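Local coordinates for protein putative esterase (Uncultured bacterium, PDB 7C4D) that probably hydrolyses carboxylic ester bonds, as an alpha/beta-hydrolase-fold esterase of a marine bacterium, at residues V118-P123 with F219-L224; D67-E72 with E196-N201. All coordinates share one frame; numbering follows the deposited sequence.

Interaction 1: residues V118-P123 with F219-L224; sequences VADIAP and FLKGEL
With CG1 of V118 anti to the backbone N (chi1 170°) and CG of F219 anti to its own carbonyl carbon (chi1 -71°), the two side chains lie side by side and point the same way. V118 CB sits over one face of the F219 ring, 4.0 Å from its centroid and displaced toward the rim, a CH-pi contact. V118 CG1 meets the CD2-CE2 bond of F219, 3.6 Å from each atom. At the ring edge, in its plane, lies I121 O, while M103 of helix 97-108 and I236 of helix 232-239 also touch the phenyl group. The backbones belong to neighbouring parallel strands of the central alpha/beta-hydrolase sheet. L220 bridges them, its N donating to V118 O (2.9 Å) and its O accepting from D120 N (2.7 Å), the second bond more bent, with 137° at the hydrogen. Past this point D120 leaves the strand and its side chain takes over the pairing. G222 N donates to D120 OD1 at 2.9 Å, an almost straight bond that reaches the oxygen from above the carboxylate plane. The other carboxylate oxygen, OD2, bonds to H253 ND1 and S225 OG, consistent with D120 being the acid of a Ser-His-Asp triad with S96 and H253; G222 N would thus help fix the rotation of the carboxylate that holds H253.

Interaction 2: residues D67-E72 with E196-N201; sequences DDMSYE and EKNIIN
A single side-chain amide, that of N198, reads the backbone of D67-M69 with both its ends, although N198 stands at the N-cap position of helix 199-203 and makes no capping bond there. The contact joins two helix starts of the alpha/beta-hydrolase domain, with S70 at the N-cap of helix 71-84. N198 ND2 donates to D67 O (2.8 Å), nearly along the C=O axis, and also to S194 O. N198 OD1 takes M69 N at 3.0 Å from well above the amide plane. From the opposite face N201 ND2 reaches the same oxygen (3.2 Å), so two donors grip OD1 and help to hold the amide's rotation. M69 CB packs against the flat group, 3.5 Å from N198 CG. An alanine at N198 would probably leave M69 N and D67 O without these amide partners and the N201 amide, having lost this acceptor, freer to turn. Alongside, D68 forms an Asx turn: its CG is anti to the backbone N (chi1 -178°), and OD1 accepts from S70 N, also from above the carboxylate plane. N201 ND2 lies against S70 CB. N201 O approaches the Y71 ring obliquely, 3.3 Å from Y71 CE2, while Y71 OH bonds to I202 O. One water completes the join, accepting from Y71 N and donating to N201 O at 2.9 Å.

How the interactions relate
The centres of the two contacts are 21 Å apart, and their nearest atoms, about 5 Å apart, do not touch. Along the chain their segments alternate: 67-72, 118-123, 196-201, then 219-224, strand 217-222 being the next helix or strand after helix 199-203. Interaction 1 pairs strands 113-119 and 217-222 of the central mixed sheet, whereas interaction 2 ties the start of helix 71-84 to that of helix 199-203. Both share helix 97-108, which V118, I121, P123 and F219 touch from interaction 1 and Y71 from interaction 2; I121 and Y71 both reach K100. Each of these two side chains lies about 6 Å from a bound acetate, probably from the crystallisation liquor, consistent with both contacts lying near the probable active site.

Interaction 1: residues V118-P123 with F219-L224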
ATOM      1  N   VAL A 118       8.757  -5.099   2.518  1.00 33.49           N
ATOM      2  CA  VAL A 118       8.461  -3.803   1.916  1.00 38.01           C
ATOM      3  C   VAL A 118       8.545  -3.894   0.389  1.00 40.12           C
ATOM      4  O   VAL A 118       9.639  -4.104  -0.145  1.00 40.41           O
ATOM      5  CB  VAL A 118       9.397  -2.704   2.466  1.00 39.65           C
ATOM      6  CG1 VAL A 118       9.259  -1.415   1.675  1.00 35.29           C
ATOM      7  CG2 VAL A 118       9.176  -2.477   3.946  1.00 34.77           C
ATOM      8  N   ALA A 119       7.389  -3.702  -0.291  1.00 37.27           N
ATOM      9  CA  ALA A 119       7.275  -3.858  -1.750  1.00 40.61           C
ATOM     10  C   ALA A 119       7.379  -2.511  -2.476  1.00 47.29           C
ATOM     11  O   ALA A 119       6.486  -1.651  -2.378  1.00 41.43           O
ATOM     12  CB  ALA A 119       5.988  -4.567  -2.119  1.00 41.79           C
ATOM     13  N   ASP A 120       8.517  -2.337  -3.157  1.00 41.84           N
ATOM     14  CA  ASP A 120       8.784  -1.273  -4.121  1.00 46.13           C
ATOM     15  C   ASP A 120       8.560   0.158  -3.582  1.00 48.78           C
ATOM     16  O   ASP A 120       7.871   0.951  -4.214  1.00 48.48           O
ATOM     17  CB  ASP A 120       8.119  -1.549  -5.470  1.00 44.23           C
ATOM     18  CG  ASP A 120       8.835  -0.871  -6.642  1.00 57.73           C
ATOM     19  OD1 ASP A 120      10.050  -1.129  -6.858  1.00 56.75           O
ATOM     20  OD2 ASP A 120       8.182  -0.077  -7.335  1.00 59.42           O
ATOM     21  N   ILE A 121       9.186   0.500  -2.447  1.00 43.04           N
ATOM     22  CA  ILE A 121       9.257   1.855  -1.948  1.00 44.01           C
ATOM     23  C   ILE A 121      10.436   1.960  -0.979  1.00 51.82           C
ATOM     24  O   ILE A 121      10.800   0.984  -0.315  1.00 45.35           O
ATOM     25  CB  ILE A 121       7.922   2.268  -1.293  1.00 48.72           C
ATOM     26  CG1 ILE A 121       7.835   3.792  -1.160  1.00 47.43           C
ATOM     27  CG2 ILE A 121       7.722   1.529   0.010  1.00 39.13           C
ATOM     28  CD1 ILE A 121       6.600   4.331  -0.493  1.00 53.45           C
ATOM     29  N   ALA A 122      11.044   3.150  -0.902  1.00 49.27           N
ATOM     30  CA  ALA A 122      12.215   3.322  -0.049  1.00 51.01           C
ATOM     31  C   ALA A 122      11.807   4.111   1.191  1.00 49.72           C
ATOM     32  O   ALA A 122      10.785   4.777   1.185  1.00 53.77           O
ATOM     33  CB  ALA A 122      13.339   3.986  -0.822  1.00 49.91           C
ATOM     34  N   PRO A 123      12.563   4.100   2.301  1.00 48.84           N
ATOM     35  CA  PRO A 123      12.152   4.871   3.458  1.00 51.36           C
ATOM     36  C   PRO A 123      12.199   6.392   3.268  1.00 52.28           C
ATOM     37  O   PRO A 123      11.550   7.116   4.016  1.00 54.59           O
ATOM     38  CB  PRO A 123      13.090   4.421   4.587  1.00 50.84           C
ATOM     39  CG  PRO A 123      13.965   3.334   4.016  1.00 54.15           C
ATOM     40  CD  PRO A 123      13.821   3.378   2.514  1.00 50.41           C
ATOM     41  N   PHE A 219      13.179  -5.954   1.197  1.00 36.86           N
ATOM     42  CA  PHE A 219      12.757  -4.962   0.218  1.00 37.31           C
ATOM     43  C   PHE A 219      12.689  -5.658  -1.141  1.00 43.80           C
ATOM     44  O   PHE A 219      13.689  -6.182  -1.649  1.00 40.20           O
ATOM     45  CB  PHE A 219      13.690  -3.741   0.249  1.00 39.54           C
ATOM     46  CG  PHE A 219      13.539  -2.894   1.490  1.00 42.57           C
ATOM     47  CD1 PHE A 219      13.977  -3.347   2.734  1.00 42.00           C
ATOM     48  CD2 PHE A 219      12.875  -1.667   1.439  1.00 47.20           C
ATOM     49  CE1 PHE A 219      13.817  -2.574   3.888  1.00 42.07           C
ATOM     50  CE2 PHE A 219      12.673  -0.914   2.598  1.00 44.41           C
ATOM     51  CZ  PHE A 219      13.149  -1.363   3.817  1.00 46.49           C
ATOM     52  N   LEU A 220      11.484  -5.686  -1.714  1.00 43.60           N
ATOM     53  CA  LEU A 220      11.287  -6.220  -3.049  1.00 43.79           C
ATOM     54  C   LEU A 220      11.132  -5.058  -4.030  1.00 47.87           C
ATOM     55  O   LEU A 220      10.183  -4.294  -3.952  1.00 54.76           O
ATOM     56  CB  LEU A 220      10.058  -7.125  -3.063  1.00 44.50           C
ATOM     57  CG  LEU A 220      10.201  -8.508  -2.417  1.00 48.37           C
ATOM     58  CD1 LEU A 220       8.810  -9.094  -2.266  1.00 49.35           C
ATOM     59  CD2 LEU A 220      11.029  -9.430  -3.303  1.00 51.05           C
ATOM     60  N   LYS A 221      12.076  -4.959  -4.961  1.00 45.65           N
ATOM     61  CA  LYS A 221      12.157  -3.925  -5.974  1.00 51.58           C
ATOM     62  C   LYS A 221      11.632  -4.468  -7.302  1.00 53.20           C
ATOM     63  O   LYS A 221      11.966  -5.577  -7.690  1.00 50.62           O
ATOM     64  CB  LYS A 221      13.636  -3.613  -6.198  1.00 51.30           C
ATOM     65  CG  LYS A 221      13.874  -2.384  -7.055  1.00 64.84           C
ATOM     66  CD  LYS A 221      15.232  -2.309  -7.698  1.00 69.64           C
ATOM     67  CE  LYS A 221      15.199  -1.465  -8.954  1.00 65.87           C
ATOM     68  NZ  LYS A 221      16.456  -1.647  -9.707  1.00 79.79           N
ATOM     69  N   GLY A 222      10.782  -3.704  -7.989  1.00 53.15           N
ATOM     70  CA  GLY A 222      10.465  -4.024  -9.378  1.00 56.35           C
ATOM     71  C   GLY A 222      11.611  -3.595 -10.296  1.00 54.05           C
ATOM     72  O   GLY A 222      12.145  -2.488 -10.161  1.00 64.80           O
ATOM     73  N   GLU A 223      12.034  -4.486 -11.195  1.00 60.65           N
ATOM     74  CA  GLU A 223      13.147  -4.207 -12.114  1.00 62.11           C
ATOM     75  C   GLU A 223      12.890  -2.929 -12.919  1.00 59.07           C
ATOM     76  O   GLU A 223      13.792  -2.113 -13.057  1.00 69.34           O
ATOM     77  CB  GLU A 223      13.360  -5.383 -13.080  1.00 65.16           C
ATOM     78  CG  GLU A 223      14.611  -5.276 -13.949  1.00 70.21           C
ATOM     79  CD  GLU A 223      14.602  -6.056 -15.259  1.00 67.82           C
ATOM     80  OE1 GLU A 223      13.886  -7.075 -15.363  1.00 65.55           O
ATOM     81  OE2 GLU A 223      15.311  -5.632 -16.192  1.00 84.86           O
ATOM     82  N   LEU A 224      11.661  -2.776 -13.447  1.00 59.75           N
ATOM     83  CA  LEU A 224      11.289  -1.677 -14.333  1.00 65.50           C
ATOM     84  C   LEU A 224      10.714  -0.491 -13.558  1.00 63.35           C
ATOM     85  O   LEU A 224      10.082   0.375 -14.142  1.00 72.23           O
ATOM     86  CB  LEU A 224      10.260  -2.182 -15.347  1.00 62.66           C
ATOM     87  CG  LEU A 224      10.495  -3.586 -15.907  1.00 68.65           C
ATOM     88  CD1 LEU A 224       9.229  -4.142 -16.525  1.00 65.55           C
ATOM     89  CD2 LEU A 224      11.653  -3.615 -16.897  1.00 66.60           C
TER

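Interaction 2: residues D67-E72 with E196-N201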
ATOM      1  N   ASP A  67      -9.466  13.262   7.425  1.00 68.98           N
ATOM      2  CA  ASP A  67      -8.780  14.329   6.703  1.00 64.52           C
ATOM      3  C   ASP A  67      -7.275  14.115   6.767  1.00 51.20           C
ATOM      4  O   ASP A  67      -6.598  14.271   5.762  1.00 59.24           O
ATOM      5  CB  ASP A  67      -9.126  15.706   7.271  1.00 76.42           C
ATOM      6  CG  ASP A  67     -10.595  16.062   7.119  1.00 83.78           C
ATOM      7  OD1 ASP A  67     -11.085  16.068   5.966  1.00 90.79           O
ATOM      8  OD2 ASP A  67     -11.240  16.308   8.157  1.00 85.96           O
ATOM      9  N   ASP A  68      -6.787  13.791   7.968  1.00 46.11           N
ATOM     10  CA  ASP A  68      -5.398  13.424   8.201  1.00 55.95           C
ATOM     11  C   ASP A  68      -5.150  11.993   7.692  1.00 62.95           C
ATOM     12  O   ASP A  68      -5.851  11.044   8.072  1.00 53.25           O
ATOM     13  CB  ASP A  68      -5.074  13.484   9.696  1.00 56.93           C
ATOM     14  CG  ASP A  68      -3.625  13.165   9.982  1.00 63.27           C
ATOM     15  OD1 ASP A  68      -2.803  13.498   9.137  1.00 68.02           O
ATOM     16  OD2 ASP A  68      -3.342  12.572  11.039  1.00 76.58           O
ATOM     17  N   MET A  69      -4.130  11.867   6.841  1.00 52.95           N
ATOM     18  CA  MET A  69      -3.602  10.614   6.327  1.00 53.78           C
ATOM     19  C   MET A  69      -2.086  10.552   6.522  1.00 52.07           C
ATOM     20  O   MET A  69      -1.379  10.042   5.660  1.00 54.82           O
ATOM     21  CB  MET A  69      -3.807  10.589   4.812  1.00 48.45           C
ATOM     22  CG  MET A  69      -5.011   9.884   4.382  1.00 46.23           C
ATOM     23  SD  MET A  69      -4.994   9.914   2.603  1.00 57.92           S
ATOM     24  CE  MET A  69      -4.120   8.387   2.256  1.00 56.69           C
ATOM     25  N   SER A  70      -1.575  11.098   7.625  1.00 55.47           N
ATOM     26  CA  SER A  70      -0.154  11.035   7.908  1.00 49.24           C
ATOM     27  C   SER A  70       0.216   9.578   8.238  1.00 55.93           C
ATOM     28  O   SER A  70      -0.669   8.813   8.600  1.00 56.60           O
ATOM     29  CB  SER A  70       0.133  11.957   9.053  1.00 47.26           C
ATOM     30  OG  SER A  70      -0.210  11.347  10.285  1.00 50.08           O
ATOM     31  N   TYR A  71       1.512   9.220   8.179  1.00 47.71           N
ATOM     32  CA  TYR A  71       1.978   7.863   8.384  1.00 48.61           C
ATOM     33  C   TYR A  71       1.846   7.549   9.857  1.00 53.04           C
ATOM     34  O   TYR A  71       1.696   6.391  10.260  1.00 54.72           O
ATOM     35  CB  TYR A  71       3.400   7.672   7.852  1.00 43.53           C
ATOM     36  CG  TYR A  71       3.464   7.537   6.349  1.00 47.99           C
ATOM     37  CD1 TYR A  71       2.793   6.488   5.721  1.00 46.51           C
ATOM     38  CD2 TYR A  71       4.231   8.385   5.557  1.00 46.82           C
ATOM     39  CE1 TYR A  71       2.766   6.355   4.350  1.00 39.71           C
ATOM     40  CE2 TYR A  71       4.281   8.222   4.177  1.00 42.09           C
ATOM     41  CZ  TYR A  71       3.531   7.205   3.578  1.00 49.44           C
ATOM     42  OH  TYR A  71       3.495   6.936   2.238  1.00 42.44           O
ATOM     43  N   GLU A  72       1.873   8.617  10.650  1.00 50.30           N
ATOM     44  CA  GLU A  72       1.702   8.481  12.087  1.00 52.41           C
ATOM     45  C   GLU A  72       0.305   7.921  12.365  1.00 49.87           C
ATOM     46  O   GLU A  72       0.145   7.007  13.166  1.00 55.45           O
ATOM     47  CB  GLU A  72       1.920   9.841  12.751  1.00 63.12           C
ATOM     48  CG  GLU A  72       1.633   9.866  14.235  1.00 76.31           C
ATOM     49  CD  GLU A  72       2.665   9.140  15.076  1.00 87.56           C
ATOM     50  OE1 GLU A  72       2.246   8.409  15.995  1.00 87.79           O
ATOM     51  OE2 GLU A  72       3.881   9.316  14.815  1.00 92.52           O
ATOM     52  N   GLU A 196      -5.362  14.304  -1.715  1.00 62.66           N
ATOM     53  CA  GLU A 196      -4.785  15.505  -2.318  1.00 64.01           C
ATOM     54  C   GLU A 196      -4.122  16.383  -1.266  1.00 56.34           C
ATOM     55  O   GLU A 196      -2.984  16.795  -1.450  1.00 64.25           O
ATOM     56  CB  GLU A 196      -5.813  16.322  -3.096  1.00 65.92           C
ATOM     57  CG  GLU A 196      -5.194  17.501  -3.833  1.00 90.69           C
ATOM     58  CD  GLU A 196      -6.106  18.274  -4.777  1.00104.57           C
ATOM     59  OE1 GLU A 196      -7.155  18.774  -4.308  1.00112.43           O
ATOM     60  OE2 GLU A 196      -5.770  18.381  -5.982  1.00103.69           O
ATOM     61  N   LYS A 197      -4.813  16.628  -0.149  1.00 54.44           N
ATOM     62  CA  LYS A 197      -4.283  17.514   0.870  1.00 62.77           C
ATOM     63  C   LYS A 197      -3.337  16.767   1.810  1.00 69.32           C
ATOM     64  O   LYS A 197      -3.068  17.267   2.910  1.00 68.74           O
ATOM     65  CB  LYS A 197      -5.419  18.162   1.673  1.00 77.83           C
ATOM     66  CG  LYS A 197      -6.390  19.007   0.854  1.00 87.58           C
ATOM     67  CD  LYS A 197      -7.330  19.831   1.696  1.00 95.77           C
ATOM     68  CE  LYS A 197      -8.214  20.720   0.850  1.00101.65           C
ATOM     69  NZ  LYS A 197      -8.461  22.016   1.523  1.00110.00           N
ATOM     70  N   ASN A 198      -2.866  15.574   1.394  1.00 63.77           N
ATOM     71  CA  ASN A 198      -1.873  14.848   2.171  1.00 57.44           C
ATOM     72  C   ASN A 198      -0.719  14.346   1.299  1.00 57.48           C
ATOM     73  O   ASN A 198       0.097  13.546   1.782  1.00 55.10           O
ATOM     74  CB  ASN A 198      -2.456  13.642   2.923  1.00 52.65           C
ATOM     75  CG  ASN A 198      -3.261  14.007   4.141  1.00 55.03           C
ATOM     76  OD1 ASN A 198      -2.754  13.973   5.267  1.00 47.49           O
ATOM     77  ND2 ASN A 198      -4.520  14.356   3.905  1.00 55.35           N
ATOM     78  N   ILE A 199      -0.650  14.795   0.038  1.00 50.76           N
ATOM     79  CA  ILE A 199       0.379  14.318  -0.886  1.00 59.78           C
ATOM     80  C   ILE A 199       1.810  14.545  -0.373  1.00 60.33           C
ATOM     81  O   ILE A 199       2.716  13.780  -0.682  1.00 58.59           O
ATOM     82  CB  ILE A 199       0.177  14.857  -2.318  1.00 63.99           C
ATOM     83  CG1 ILE A 199       0.937  14.020  -3.353  1.00 75.26           C
ATOM     84  CG2 ILE A 199       0.510  16.344  -2.426  1.00 69.53           C
ATOM     85  CD1 ILE A 199       0.344  12.639  -3.618  1.00 81.69           C
ATOM     86  N   ILE A 200       2.040  15.608   0.395  1.00 59.79           N
ATOM     87  CA  ILE A 200       3.363  15.846   0.948  1.00 62.65           C
ATOM     88  C   ILE A 200       3.656  14.813   2.049  1.00 60.80           C
ATOM     89  O   ILE A 200       4.773  14.311   2.154  1.00 51.80           O
ATOM     90  CB  ILE A 200       3.478  17.323   1.422  1.00 65.16           C
ATOM     91  CG1 ILE A 200       3.426  18.314   0.253  1.00 60.54           C
ATOM     92  CG2 ILE A 200       4.686  17.569   2.326  1.00 51.72           C
ATOM     93  CD1 ILE A 200       4.331  17.949  -0.902  1.00 68.56           C
ATOM     94  N   ASN A 201       2.663  14.569   2.914  1.00 54.65           N
ATOM     95  CA  ASN A 201       2.699  13.580   3.981  1.00 61.03           C
ATOM     96  C   ASN A 201       3.014  12.194   3.416  1.00 53.81           C
ATOM     97  O   ASN A 201       3.773  11.432   4.021  1.00 49.73           O
ATOM     98  CB  ASN A 201       1.370  13.531   4.740  1.00 60.30           C
ATOM     99  CG  ASN A 201       1.257  14.580   5.820  1.00 66.11           C
ATOM    100  OD1 ASN A 201       2.187  15.340   6.040  1.00 75.69           O
ATOM    101  ND2 ASN A 201       0.132  14.618   6.511  1.00 64.28           N
TER
HETATM  102  O   HOH W   1       2.967  11.432   6.760  1.00 52.42           O